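Local coordinates for protein serine acetyltransferase (Bacteroides vulgatus ATCC 8482, PDB 3F1X) that probably transfers an acetyl group from acetyl-CoA to L-serine, the first step of cysteine biosynthesis, as a hexapeptide-repeat acyltransferase of the serine acetyltransferase family, at residues L82-I87 and L114-F119. Sequence-based numbering, arbitrary orientation.
Sequences LLTEQI and LLAARF
L83 reaches across to A116 and F119 of the facing helix. Its CB lies 4.1 Å from A116 CB. CG stands anti to the backbone N (chi1 -176°), which sets it slightly closer to the same methyl. CD2, the tip of one branch, lies 3.8 Å from A116 CA and 3.5 Å from CD2 of F119. The two side chains cross at about a right angle, the methyl meeting the ring obliquely.

One turn on, I87 flanks A116 as well: its CD1 comes within 3.6 Å of A116 N, while its CG2 branch meets CD1 of L115 at 3.9 Å. Alanine suits the central position because a single methyl lets the backbones approach, with CA of T84 and CA of A116 5.3 Å apart; the branched apolar chains of L83 and I87 pack around it. The T84 hydroxyl OG1 also borders this methyl, buried but satisfied by a hydrogen bond to F80 O, one turn earlier in its own helix.

No hydrogen bond joins the segments, whose axes come within 8.5 Å, with 125° between their N-to-C directions. The far side of helix 109-120 packs through A117 on Y6 of a second subunit. F119, long and flat, spans from L83 to I165 and L169 of helix 155-171, so helices 68-93 and 109-120 join the helical region that precedes the left-handed beta-helix.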
loop_
_atom_site.group_PDB
_atom_site.type_symbol
_atom_site.label_atom_id
_atom_site.label_comp_id
_atom_site.label_asym_id
_atom_site.label_seq_id
_atom_site.Cartn_x
_atom_site.Cartn_y
_atom_site.Cartn_z
ATOM N N LEU A 82 -17.708 -9.060 -3.698
ATOM C CA LEU A 82 -17.730 -7.606 -3.608
ATOM C C LEU A 82 -19.095 -7.027 -3.964
ATOM O O LEU A 82 -19.626 -6.189 -3.238
ATOM C CB LEU A 82 -16.667 -7.011 -4.545
ATOM C CG LEU A 82 -15.371 -6.387 -4.002
ATOM C CD1 LEU A 82 -14.917 -7.072 -2.739
ATOM C CD2 LEU A 82 -14.297 -6.456 -5.078
ATOM N N LEU A 83 -19.658 -7.474 -5.081
ATOM C CA LEU A 83 -20.949 -6.965 -5.529
ATOM C C LEU A 83 -22.090 -7.293 -4.573
ATOM O O LEU A 83 -23.030 -6.515 -4.450
ATOM C CB LEU A 83 -21.283 -7.490 -6.931
ATOM C CG LEU A 83 -22.566 -6.957 -7.573
ATOM C CD1 LEU A 83 -22.520 -5.426 -7.698
ATOM C CD2 LEU A 83 -22.733 -7.584 -8.938
ATOM N N THR A 84 -22.018 -8.439 -3.908
ATOM C CA THR A 84 -23.076 -8.806 -2.965
ATOM C C THR A 84 -23.135 -7.765 -1.848
ATOM O O THR A 84 -24.200 -7.250 -1.516
ATOM C CB THR A 84 -22.814 -10.204 -2.342
ATOM O OG1 THR A 84 -22.879 -11.210 -3.364
ATOM C CG2 THR A 84 -23.844 -10.513 -1.265
ATOM N N GLU A 85 -21.975 -7.427 -1.297
ATOM C CA GLU A 85 -21.904 -6.455 -0.211
ATOM C C GLU A 85 -22.379 -5.059 -0.613
ATOM O O GLU A 85 -23.079 -4.403 0.150
ATOM C CB GLU A 85 -20.471 -6.371 0.315
ATOM C CG GLU A 85 -20.313 -5.569 1.600
ATOM C CD GLU A 85 -21.025 -6.213 2.776
ATOM O OE1 GLU A 85 -20.953 -7.454 2.905
ATOM O OE2 GLU A 85 -21.640 -5.478 3.576
ATOM N N GLN A 86 -22.014 -4.606 -1.809
ATOM C CA GLN A 86 -22.401 -3.273 -2.243
ATOM C C GLN A 86 -23.881 -3.189 -2.560
ATOM O O GLN A 86 -24.525 -2.168 -2.311
ATOM C CB GLN A 86 -21.568 -2.840 -3.446
ATOM C CG GLN A 86 -20.111 -2.598 -3.095
ATOM C CD GLN A 86 -19.966 -1.701 -1.880
ATOM O OE1 GLN A 86 -19.451 -2.118 -0.838
ATOM N NE2 GLN A 86 -20.420 -0.463 -2.008
ATOM N N ILE A 87 -24.424 -4.263 -3.116
ATOM C CA ILE A 87 -25.839 -4.283 -3.419
ATOM C C ILE A 87 -26.575 -4.242 -2.072
ATOM O O ILE A 87 -27.595 -3.568 -1.936
ATOM C CB ILE A 87 -26.219 -5.548 -4.222
ATOM C CG1 ILE A 87 -25.673 -5.429 -5.649
ATOM C CG2 ILE A 87 -27.729 -5.727 -4.221
ATOM C CD1 ILE A 87 -25.920 -6.634 -6.532
ATOM N N LEU A 114 -28.268 -13.015 -4.573
ATOM C CA LEU A 114 -28.951 -13.493 -5.770
ATOM C C LEU A 114 -28.951 -12.398 -6.848
ATOM O O LEU A 114 -28.750 -12.676 -8.032
ATOM C CB LEU A 114 -30.381 -13.923 -5.432
ATOM C CG LEU A 114 -31.180 -14.616 -6.544
ATOM C CD1 LEU A 114 -30.364 -15.755 -7.142
ATOM C CD2 LEU A 114 -32.491 -15.138 -5.975
ATOM N N LEU A 115 -29.165 -11.150 -6.438
ATOM C CA LEU A 115 -29.148 -10.046 -7.389
ATOM C C LEU A 115 -27.749 -9.955 -7.994
ATOM O O LEU A 115 -27.591 -9.750 -9.197
ATOM C CB LEU A 115 -29.508 -8.723 -6.697
ATOM C CG LEU A 115 -30.951 -8.505 -6.229
ATOM C CD1 LEU A 115 -31.077 -7.140 -5.568
ATOM C CD2 LEU A 115 -31.903 -8.595 -7.413
ATOM N N ALA A 116 -26.728 -10.121 -7.159
ATOM C CA ALA A 116 -25.349 -10.059 -7.638
ATOM C C ALA A 116 -25.100 -11.168 -8.652
ATOM O O ALA A 116 -24.447 -10.947 -9.670
ATOM C CB ALA A 116 -24.376 -10.183 -6.469
ATOM N N ALA A 117 -25.631 -12.358 -8.380
ATOM C CA ALA A 117 -25.459 -13.476 -9.301
ATOM C C ALA A 117 -26.236 -13.198 -10.596
ATOM O O ALA A 117 -25.762 -13.508 -11.696
ATOM C CB ALA A 117 -25.938 -14.775 -8.650
ATOM N N ARG A 118 -27.423 -12.612 -10.462
ATOM C CA ARG A 118 -28.252 -12.277 -11.623
ATOM C C ARG A 118 -27.480 -11.306 -12.518
ATOM O O ARG A 118 -27.482 -11.430 -13.745
ATOM C CB ARG A 118 -29.564 -11.620 -11.187
ATOM C CG ARG A 118 -30.493 -12.495 -10.335
ATOM C CD ARG A 118 -31.142 -13.617 -11.134
ATOM N NE ARG A 118 -32.033 -14.442 -10.315
ATOM C CZ ARG A 118 -32.657 -15.533 -10.757
ATOM N NH1 ARG A 118 -32.490 -15.930 -12.015
ATOM N NH2 ARG A 118 -33.440 -16.233 -9.941
ATOM N N PHE A 119 -26.820 -10.330 -11.901
ATOM C CA PHE A 119 -26.044 -9.378 -12.675
ATOM C C PHE A 119 -24.946 -10.099 -13.445
ATOM O O PHE A 119 -24.754 -9.863 -14.639
ATOM C CB PHE A 119 -25.385 -8.332 -11.777
ATOM C CG PHE A 119 -24.379 -7.493 -12.499
ATOM C CD1 PHE A 119 -24.797 -6.476 -13.354
ATOM C CD2 PHE A 119 -23.016 -7.772 -12.400
ATOM C CE1 PHE A 119 -23.870 -5.748 -14.111
ATOM C CE2 PHE A 119 -22.079 -7.057 -13.148
ATOM C CZ PHE A 119 -22.510 -6.041 -14.008
#